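Local structure of putative thiol-disulfide isomerase or thioredoxin (Salmonella enterica subsp. enterica serovar Typhimurium, 3L9V) at residues A[69-72]-A[73-76]; A[77-80]-A[81-84]; A[128-131]-A[132-135]; A[116-119]-A[120-124]. The protein probably catalyses thiol-disulfide exchange in substrate proteins, as a DsbA-like oxidoreductase with a thioredoxin fold. All coordinates share one frame; numbering follows the deposited sequence.

In the fold
All four contacts are local, formed between neighbouring turns, and the other three all touch contact 1, on helix 64-77. Contact 1 is the buried one, its side chains largely apolar and its one charged group, R69, reaching out to N128 of contact 3 and the carbonyl of I122 in contact 4. Contact 2, partly buried, turns the chain from helix 64-77 into helix 80-93 and mixes capping with apolar packing. Contacts 3 and 4 are surface contacts on helices 125-140 and 115-121: the first pairs ordinary helical bonds with an amide that faces inward, the second adds a salt bridge. Contacts 2 and 3 do not touch.

Contact 1 (A[69-72]-A[73-76]); sequences RAWA and LAMV
W71 and M75 meet one helical turn apart, over a backbone whose carbonyls from R69 to A72 are each paired with an amide from L73 to V76. The carbonyl of W71 accepts from M75 N, with M75 N to W71 O at 2.8 Å and an N-H...O angle of 166°. On either side of this bond, A74 N reaches A70 O and V76 N reaches A72 O, both nearly straight, whereas L73 N to R69 O, at 3.0 Å, is more bent. All four are i to i+4 bonds. Above this backbone, residue 75 is selenomethionine. CG of M75 is anti to the carbonyl carbon (chi1 -58°), beside the backbone N, and lies over one face of the five-membered ring of W71: a CH-pi contact. The selenium follows obliquely as a Met-aromatic contact, with M75 SE 3.6 Å from W71 CD1. A74 CB approaches the same ring system from an oblique direction, 4.4 Å from W71 CE3.

This helix, 64-77, belongs to the helical part that DsbA-like proteins carry in addition to the thioredoxin fold, and here it packs against strand 52-56 of the sheet. The indole N-H of W71 is satisfied there, by the carbonyl of K54, while F22 meets the ring edge-to-face. R69 uses its guanidinium in another direction: NH1 donates to N128 OD1 and to I122 O, linking helix 64-77 to helix 125-140 and to the turn carbonyl of I122. L73 and A74 both touch F107 of helix 100-111.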
loop_
_atom_site.group_PDB
_atom_site.type_symbol
_atom_site.label_atom_id
_atom_site.label_comp_id
_atom_site.label_asym_id
_atom_site.label_seq_id
_atom_site.Cartn_x
_atom_site.Cartn_y
_atom_site.Cartn_z
ATOM N N ARG A 69 4.022 0.763 11.249
ATOM C CA ARG A 69 4.362 1.992 11.971
ATOM C C ARG A 69 5.360 2.784 11.158
ATOM O O ARG A 69 5.261 3.995 11.082
ATOM C CB ARG A 69 4.910 1.674 13.373
ATOM C CG ARG A 69 5.305 2.918 14.241
ATOM C CD ARG A 69 5.490 2.519 15.715
ATOM N NE ARG A 69 4.213 2.293 16.373
ATOM C CZ ARG A 69 3.462 3.260 16.899
ATOM N NH1 ARG A 69 3.882 4.518 16.869
ATOM N NH2 ARG A 69 2.294 2.968 17.460
ATOM N N ALA A 70 6.308 2.095 10.521
ATOM C CA ALA A 70 7.283 2.763 9.674
ATOM C C ALA A 70 6.571 3.444 8.507
ATOM O O ALA A 70 6.882 4.591 8.161
ATOM C CB ALA A 70 8.329 1.769 9.168
ATOM N N TRP A 71 5.590 2.742 7.928
ATOM C CA TRP A 71 4.776 3.318 6.861
ATOM C C TRP A 71 3.927 4.508 7.350
ATOM O O TRP A 71 3.750 5.490 6.649
ATOM C CB TRP A 71 3.852 2.237 6.284
ATOM C CG TRP A 71 3.149 2.680 5.052
ATOM C CD1 TRP A 71 1.809 2.974 4.928
ATOM C CD2 TRP A 71 3.730 2.878 3.751
ATOM N NE1 TRP A 71 1.536 3.365 3.632
ATOM C CE2 TRP A 71 2.687 3.298 2.888
ATOM C CE3 TRP A 71 5.031 2.758 3.237
ATOM C CZ2 TRP A 71 2.901 3.576 1.530
ATOM C CZ3 TRP A 71 5.249 3.044 1.902
ATOM C CH2 TRP A 71 4.186 3.445 1.054
ATOM N N ALA A 72 3.357 4.369 8.533
ATOM C CA ALA A 72 2.635 5.478 9.155
ATOM C C ALA A 72 3.564 6.703 9.208
ATOM O O ALA A 72 3.152 7.829 8.950
ATOM C CB ALA A 72 2.173 5.059 10.559
ATOM N N LEU A 73 4.843 6.473 9.496
ATOM C CA LEU A 73 5.791 7.585 9.611
ATOM C C LEU A 73 6.032 8.193 8.238
ATOM O O LEU A 73 5.949 9.416 8.056
ATOM C CB LEU A 73 7.113 7.130 10.276
ATOM C CG LEU A 73 8.145 8.248 10.400
ATOM C CD1 LEU A 73 7.607 9.413 11.259
ATOM C CD2 LEU A 73 9.451 7.676 10.974
ATOM N N ALA A 74 6.316 7.329 7.261
ATOM C CA ALA A 74 6.379 7.737 5.865
ATOM C C ALA A 74 5.173 8.606 5.446
ATOM O O ALA A 74 5.333 9.644 4.820
ATOM C CB ALA A 74 6.441 6.503 4.960
HETATM N N MSE A 75 3.964 8.145 5.737
HETATM C CA MSE A 75 2.775 8.922 5.379
HETATM C C MSE A 75 2.794 10.303 6.072
HETATM O O MSE A 75 2.641 11.336 5.429
HETATM C CB MSE A 75 1.490 8.153 5.740
HETATM C CG MSE A 75 1.333 6.750 5.089
HETATM SE SE MSE A 75 -0.283 5.801 5.774
HETATM C CE MSE A 75 -1.441 6.696 4.520
ATOM N N VAL A 76 3.002 10.327 7.380
ATOM C CA VAL A 76 3.086 11.614 8.073
ATOM C C VAL A 76 4.113 12.545 7.403
ATOM O O VAL A 76 3.852 13.735 7.245
ATOM C CB VAL A 76 3.398 11.430 9.559
ATOM C CG1 VAL A 76 3.725 12.786 10.221
ATOM C CG2 VAL A 76 2.211 10.764 10.258
#

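Contact 2 (A[77-80]-A[81-84]); sequences MKET and DVIE
E79 and I83 join across the start of a helix: K78, with positive phi, closes helix 64-77 in a Schellman motif, and E79 then takes the N-cap position of helix 80-93. The chain is thereby redirected from one helix into the next within two residues.

D81 lies in the first turn of the new helix. Its CG lies between backbone N and carbonyl carbon (chi1 58°), which folds the carboxylate back so that D81 OD2 accepts from V82 N at 2.6 Å, met from above the carboxylate plane. The same D81 OD2 stands 4.3 Å from E79 OE1, a like-charged pair that is probably mildly unfavourable, with the V82 N-H as an offset. A water bridges weakly from the carbonyl of K78 to the amide of D81.

V82 lays its CG2 branch against the bent side chain of E79, with V82 CG2 3.7 Å from E79 OE1, the two side chains crossing at an angle; V82 also touches T111 of helix 100-111.

I83 points its CB toward the turn. Its amide, I83 N, donates to E79 O at 3.0 Å, while CG1 of I83 sits beside that same carbonyl and 4.2 Å from E79 CB. Beyond the turn I83 is buried against W71 and A74 of the preceding helix, so the corner is closed by apolar packing as well as by capping.

E84 is extended beyond CG, and its OE2 forms a salt bridge with K54, while its amide gives the second helical bond, E84 N to T80 O at 2.8 Å.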
loop_
_atom_site.group_PDB
_atom_site.type_symbol
_atom_site.label_atom_id
_atom_site.label_comp_id
_atom_site.label_asym_id
_atom_site.label_seq_id
_atom_site.Cartn_x
_atom_site.Cartn_y
_atom_site.Cartn_z
HETATM N N MSE A 77 5.250 11.987 6.973
HETATM C CA MSE A 77 6.356 12.778 6.426
HETATM C C MSE A 77 6.250 12.996 4.925
HETATM O O MSE A 77 7.065 13.696 4.346
HETATM C CB MSE A 77 7.720 12.122 6.720
HETATM C CG MSE A 77 8.141 12.128 8.170
HETATM SE SE MSE A 77 9.803 11.093 8.460
HETATM C CE MSE A 77 10.981 11.951 7.187
ATOM N N LYS A 78 5.242 12.405 4.291
ATOM C CA LYS A 78 5.075 12.562 2.845
ATOM C C LYS A 78 6.235 11.968 2.089
ATOM O O LYS A 78 6.685 12.523 1.075
ATOM C CB LYS A 78 4.919 14.043 2.483
ATOM C CG LYS A 78 3.689 14.664 3.141
ATOM C CD LYS A 78 3.521 16.136 2.795
ATOM C CE LYS A 78 2.289 16.702 3.496
ATOM N NZ LYS A 78 2.216 18.188 3.414
ATOM N N GLU A 79 6.707 10.828 2.586
ATOM C CA GLU A 79 7.859 10.144 2.016
ATOM C C GLU A 79 7.498 8.724 1.556
ATOM O O GLU A 79 8.363 7.855 1.466
ATOM C CB GLU A 79 8.986 10.061 3.055
ATOM C CG GLU A 79 9.516 11.420 3.519
ATOM C CD GLU A 79 10.577 11.959 2.590
ATOM O OE1 GLU A 79 10.466 11.745 1.357
ATOM O OE2 GLU A 79 11.539 12.580 3.093
ATOM N N THR A 80 6.233 8.475 1.262
ATOM C CA THR A 80 5.863 7.101 0.860
ATOM C C THR A 80 6.572 6.635 -0.417
ATOM O O THR A 80 7.007 5.485 -0.503
ATOM C CB THR A 80 4.358 6.934 0.689
ATOM O OG1 THR A 80 3.904 7.880 -0.268
ATOM C CG2 THR A 80 3.646 7.157 2.010
ATOM N N ASP A 81 6.745 7.524 -1.385
ATOM C CA ASP A 81 7.454 7.143 -2.611
ATOM C C ASP A 81 8.841 6.517 -2.360
ATOM O O ASP A 81 9.084 5.383 -2.765
ATOM C CB ASP A 81 7.511 8.298 -3.632
ATOM C CG ASP A 81 8.185 9.573 -3.086
ATOM O OD1 ASP A 81 8.233 10.570 -3.840
ATOM O OD2 ASP A 81 8.661 9.600 -1.933
ATOM N N VAL A 82 9.749 7.225 -1.682
ATOM C CA VAL A 82 11.079 6.650 -1.438
ATOM C C VAL A 82 11.024 5.481 -0.470
ATOM O O VAL A 82 11.781 4.515 -0.589
ATOM C CB VAL A 82 12.103 7.706 -0.931
ATOM C CG1 VAL A 82 12.306 8.767 -1.966
ATOM C CG2 VAL A 82 11.634 8.333 0.390
ATOM N N ILE A 83 10.126 5.561 0.506
ATOM C CA ILE A 83 10.038 4.488 1.499
ATOM C C ILE A 83 9.548 3.182 0.850
ATOM O O ILE A 83 10.012 2.097 1.193
ATOM C CB ILE A 83 9.137 4.895 2.677
ATOM C CG1 ILE A 83 9.845 5.983 3.501
ATOM C CG2 ILE A 83 8.830 3.716 3.559
ATOM C CD1 ILE A 83 11.238 5.522 3.972
ATOM N N GLU A 84 8.630 3.285 -0.106
ATOM C CA GLU A 84 8.039 2.080 -0.690
ATOM C C GLU A 84 9.102 1.312 -1.477
ATOM O O GLU A 84 9.259 0.109 -1.320
ATOM C CB GLU A 84 6.841 2.431 -1.586
ATOM C CG GLU A 84 6.061 1.206 -2.030
ATOM C CD GLU A 84 4.794 1.548 -2.829
ATOM O OE1 GLU A 84 4.537 2.735 -3.119
ATOM O OE2 GLU A 84 4.056 0.608 -3.171
HETATM O O HOH W 1 5.773 10.740 -1.254
#

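Contact 3 (A[128-131]-A[132-135]); sequences NDMV and ALQE
N128 and A132 are joined by one of the i to i+4 bonds of helix 125-140, a helix that packs across helix 64-77 in the DsbA-like helical part of the fold. N128 O accepts from A132 N at 3.0 Å; its side-chain OD1 accepts from R69 NH1 of helix 64-77, so the residue serves this helix through its backbone and its neighbour through its amide.

D129 contributes in the same way, D129 O taking L133 N at 2.8 Å, while the methyl of A132, its CB, rests 3.3 Å from D129 O.

M130, a selenomethionine, does more. Its CG lies anti to the backbone N and the chain then bends at chi2 (64°), which brings M130 SE alongside L133, 3.9 Å from L133 CD2, the two side chains running the same way. The carbonyl oxygen M130 O is gripped twice by Q134: from Q134 N at 3.1 Å, approaching from above the carbonyl plane, and weakly from the side-chain NE2 at 3.3 Å. The other bonds of this amide, from OE1 to the amide of H56 and from NE2 to the carbonyl of T68, hold it between the helix and the neighbouring elements.

V131 packs on A72, and its carbonyl takes the amide of E135. E135 itself sends OE2 to S58, and E135 CG, anti to its carbonyl carbon (chi1 -58°), lies 3.3 Å from V131 O.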
loop_
_atom_site.group_PDB
_atom_site.type_symbol
_atom_site.label_atom_id
_atom_site.label_comp_id
_atom_site.label_asym_id
_atom_site.label_seq_id
_atom_site.Cartn_x
_atom_site.Cartn_y
_atom_site.Cartn_z
ATOM N N ASN A 128 1.302 7.636 15.848
ATOM C CA ASN A 128 0.362 6.811 16.588
ATOM C C ASN A 128 -1.008 6.864 15.919
ATOM O O ASN A 128 -1.656 5.823 15.759
ATOM C CB ASN A 128 0.225 7.260 18.045
ATOM C CG ASN A 128 1.440 6.922 18.886
ATOM O OD1 ASN A 128 2.248 6.073 18.522
ATOM N ND2 ASN A 128 1.563 7.588 20.029
ATOM N N ASP A 129 -1.430 8.073 15.535
ATOM C CA ASP A 129 -2.725 8.280 14.894
ATOM C C ASP A 129 -2.769 7.533 13.567
ATOM O O ASP A 129 -3.781 6.967 13.218
ATOM C CB ASP A 129 -2.970 9.756 14.587
ATOM C CG ASP A 129 -3.315 10.577 15.822
ATOM O OD1 ASP A 129 -3.389 10.013 16.926
ATOM O OD2 ASP A 129 -3.507 11.799 15.671
HETATM N N MSE A 130 -1.665 7.558 12.826
HETATM C CA MSE A 130 -1.644 7.003 11.479
HETATM C C MSE A 130 -1.614 5.466 11.505
HETATM O O MSE A 130 -2.119 4.801 10.596
HETATM C CB MSE A 130 -0.481 7.574 10.676
HETATM C CG MSE A 130 -0.710 7.579 9.176
HETATM SE SE MSE A 130 -2.195 8.748 8.652
HETATM C CE MSE A 130 -1.879 8.750 6.744
ATOM N N VAL A 131 -1.019 4.917 12.554
ATOM C CA VAL A 131 -1.083 3.488 12.815
ATOM C C VAL A 131 -2.529 3.137 13.158
ATOM O O VAL A 131 -3.088 2.166 12.634
ATOM C CB VAL A 131 -0.135 3.057 13.961
ATOM C CG1 VAL A 131 -0.320 1.609 14.286
ATOM C CG2 VAL A 131 1.355 3.318 13.605
ATOM N N ALA A 132 -3.151 3.944 14.021
ATOM C CA ALA A 132 -4.550 3.709 14.360
ATOM C C ALA A 132 -5.387 3.698 13.099
ATOM O O ALA A 132 -6.206 2.806 12.899
ATOM C CB ALA A 132 -5.068 4.768 15.309
ATOM N N LEU A 133 -5.190 4.694 12.245
ATOM C CA LEU A 133 -5.989 4.781 11.036
ATOM C C LEU A 133 -5.841 3.519 10.164
ATOM O O LEU A 133 -6.840 2.989 9.655
ATOM C CB LEU A 133 -5.618 6.016 10.230
ATOM C CG LEU A 133 -6.370 6.118 8.899
ATOM C CD1 LEU A 133 -7.862 6.435 9.110
ATOM C CD2 LEU A 133 -5.722 7.136 7.979
ATOM N N GLN A 134 -4.607 3.037 9.993
ATOM C CA GLN A 134 -4.381 1.872 9.123
ATOM C C GLN A 134 -5.088 0.640 9.648
ATOM O O GLN A 134 -5.680 -0.143 8.877
ATOM C CB GLN A 134 -2.889 1.601 8.913
ATOM C CG GLN A 134 -2.192 2.692 8.064
ATOM C CD GLN A 134 -0.691 2.440 7.947
ATOM O OE1 GLN A 134 -0.232 1.812 6.989
ATOM N NE2 GLN A 134 0.078 2.929 8.928
ATOM N N GLU A 135 -5.045 0.475 10.965
ATOM C CA GLU A 135 -5.661 -0.680 11.583
ATOM C C GLU A 135 -7.188 -0.525 11.593
ATOM O O GLU A 135 -7.913 -1.505 11.439
ATOM C CB GLU A 135 -5.115 -0.899 12.991
ATOM C CG GLU A 135 -3.588 -1.079 13.062
ATOM C CD GLU A 135 -3.091 -2.416 12.478
ATOM O OE1 GLU A 135 -3.912 -3.182 11.926
ATOM O OE2 GLU A 135 -1.868 -2.699 12.571
#

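Contact 4 (A[116-119]-A[120-124]); sequences GEYD and RSIKS
E117 and R120 carry the charged side of helix 115-121, a short surface helix that runs into a type I turn from S121 to S124. S124 stands at the N-cap of the next helix, 125-140, where its side chain caps V127 N.

The ionic contact is one salt bridge. R120 NH2 donates to E117 OE1 at 3.0 Å, and the two side chains cross near a right angle, carboxylate and guanidinium planes 80° apart. NH2 approaches E117 OE1 from above, 60° out of the carboxylate plane. The chain of R120, bent at chi3 (-54°), lays the guanidinium over the carbonyl of G116, whose oxygen sits 3.1 Å above the plane, over its centre. D119 uses its carboxylate otherwise, in salt bridges with R115 and R104.

Of the backbone bonds, R120 N to G116 O, S121 N to E117 O and I122 N to Y118 O are all i to i+4; the last is short, at 2.7 Å. S121 OG reinforces E117 O weakly, and K123 NZ reaches back to D119 O from above the carbonyl plane.

Apolar contact falls to Y118 and I122. The isoleucine lays its CB over one ring face, toward the rim, and I122 CD1 comes 3.5 Å from Y118 CZ. The tyrosine ring meets F107 edge-to-face, and both Y118 and I122 pack on L73, which joins this helix to helix 64-77.

Where the turn closes, S121 O accepts from two donors of one residue: S124 N at 2.8 Å and S124 OG, in the carbonyl plane, at 2.7 Å.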
loop_
_atom_site.group_PDB
_atom_site.type_symbol
_atom_site.label_atom_id
_atom_site.label_comp_id
_atom_site.label_asym_id
_atom_site.label_seq_id
_atom_site.Cartn_x
_atom_site.Cartn_y
_atom_site.Cartn_z
ATOM N N GLY A 116 18.211 10.185 15.917
ATOM C CA GLY A 116 17.466 10.817 16.992
ATOM C C GLY A 116 16.071 11.281 16.582
ATOM O O GLY A 116 15.143 11.221 17.371
ATOM N N GLU A 117 15.924 11.767 15.356
ATOM C CA GLU A 117 14.616 12.189 14.874
ATOM C C GLU A 117 13.727 10.973 14.598
ATOM O O GLU A 117 12.534 10.980 14.921
ATOM C CB GLU A 117 14.746 13.050 13.626
ATOM C CG GLU A 117 13.440 13.728 13.228
ATOM C CD GLU A 117 12.918 14.656 14.313
ATOM O OE1 GLU A 117 13.692 15.520 14.781
ATOM O OE2 GLU A 117 11.734 14.524 14.698
ATOM N N TYR A 118 14.304 9.912 14.040
ATOM C CA TYR A 118 13.516 8.692 13.830
ATOM C C TYR A 118 12.950 8.197 15.148
ATOM O O TYR A 118 11.739 7.997 15.278
ATOM C CB TYR A 118 14.342 7.604 13.146
ATOM C CG TYR A 118 13.563 6.352 12.857
ATOM C CD1 TYR A 118 13.455 5.355 13.812
ATOM C CD2 TYR A 118 12.926 6.162 11.630
ATOM C CE1 TYR A 118 12.745 4.183 13.564
ATOM C CE2 TYR A 118 12.217 4.990 11.371
ATOM C CZ TYR A 118 12.123 4.015 12.342
ATOM O OH TYR A 118 11.422 2.860 12.105
ATOM N N ASP A 119 13.822 8.064 16.150
ATOM C CA ASP A 119 13.431 7.503 17.439
ATOM C C ASP A 119 12.344 8.334 18.119
ATOM O O ASP A 119 11.474 7.788 18.773
ATOM C CB ASP A 119 14.642 7.314 18.371
ATOM C CG ASP A 119 15.532 6.146 17.945
ATOM O OD1 ASP A 119 15.088 5.312 17.114
ATOM O OD2 ASP A 119 16.679 6.061 18.436
ATOM N N ARG A 120 12.406 9.652 17.971
ATOM C CA ARG A 120 11.383 10.509 18.563
ATOM C C ARG A 120 10.109 10.480 17.728
ATOM O O ARG A 120 8.998 10.528 18.249
ATOM C CB ARG A 120 11.891 11.951 18.697
ATOM C CG ARG A 120 12.935 12.135 19.791
ATOM C CD ARG A 120 13.365 13.612 19.954
ATOM N NE ARG A 120 13.815 14.240 18.707
ATOM C CZ ARG A 120 15.085 14.309 18.296
ATOM N NH1 ARG A 120 16.059 13.765 18.999
ATOM N NH2 ARG A 120 15.380 14.905 17.159
ATOM N N SER A 121 10.278 10.385 16.419
ATOM C CA SER A 121 9.155 10.530 15.525
ATOM C C SER A 121 8.344 9.255 15.426
ATOM O O SER A 121 7.125 9.313 15.362
ATOM C CB SER A 121 9.631 10.949 14.145
ATOM O OG SER A 121 10.025 12.292 14.153
ATOM N N ILE A 122 9.028 8.114 15.402
ATOM C CA ILE A 122 8.383 6.818 15.162
ATOM C C ILE A 122 7.271 6.569 16.175
ATOM O O ILE A 122 6.329 5.807 15.923
ATOM C CB ILE A 122 9.414 5.653 15.207
ATOM C CG1 ILE A 122 8.871 4.392 14.507
ATOM C CG2 ILE A 122 9.875 5.387 16.641
ATOM C CD1 ILE A 122 8.721 4.572 12.970
ATOM N N LYS A 123 7.378 7.225 17.327
ATOM C CA LYS A 123 6.409 7.029 18.407
ATOM C C LYS A 123 5.612 8.303 18.725
ATOM O O LYS A 123 4.940 8.388 19.757
ATOM C CB LYS A 123 7.105 6.505 19.667
ATOM C CG LYS A 123 8.227 7.398 20.209
ATOM C CD LYS A 123 8.629 6.945 21.611
ATOM C CE LYS A 123 9.436 7.999 22.358
ATOM N NZ LYS A 123 10.830 8.072 21.853
ATOM N N SER A 124 5.700 9.284 17.830
ATOM C CA SER A 124 4.961 10.540 17.946
ATOM C C SER A 124 3.449 10.313 17.903
ATOM O O SER A 124 2.981 9.363 17.289
ATOM C CB SER A 124 5.339 11.465 16.787
ATOM O OG SER A 124 4.979 10.860 15.553
#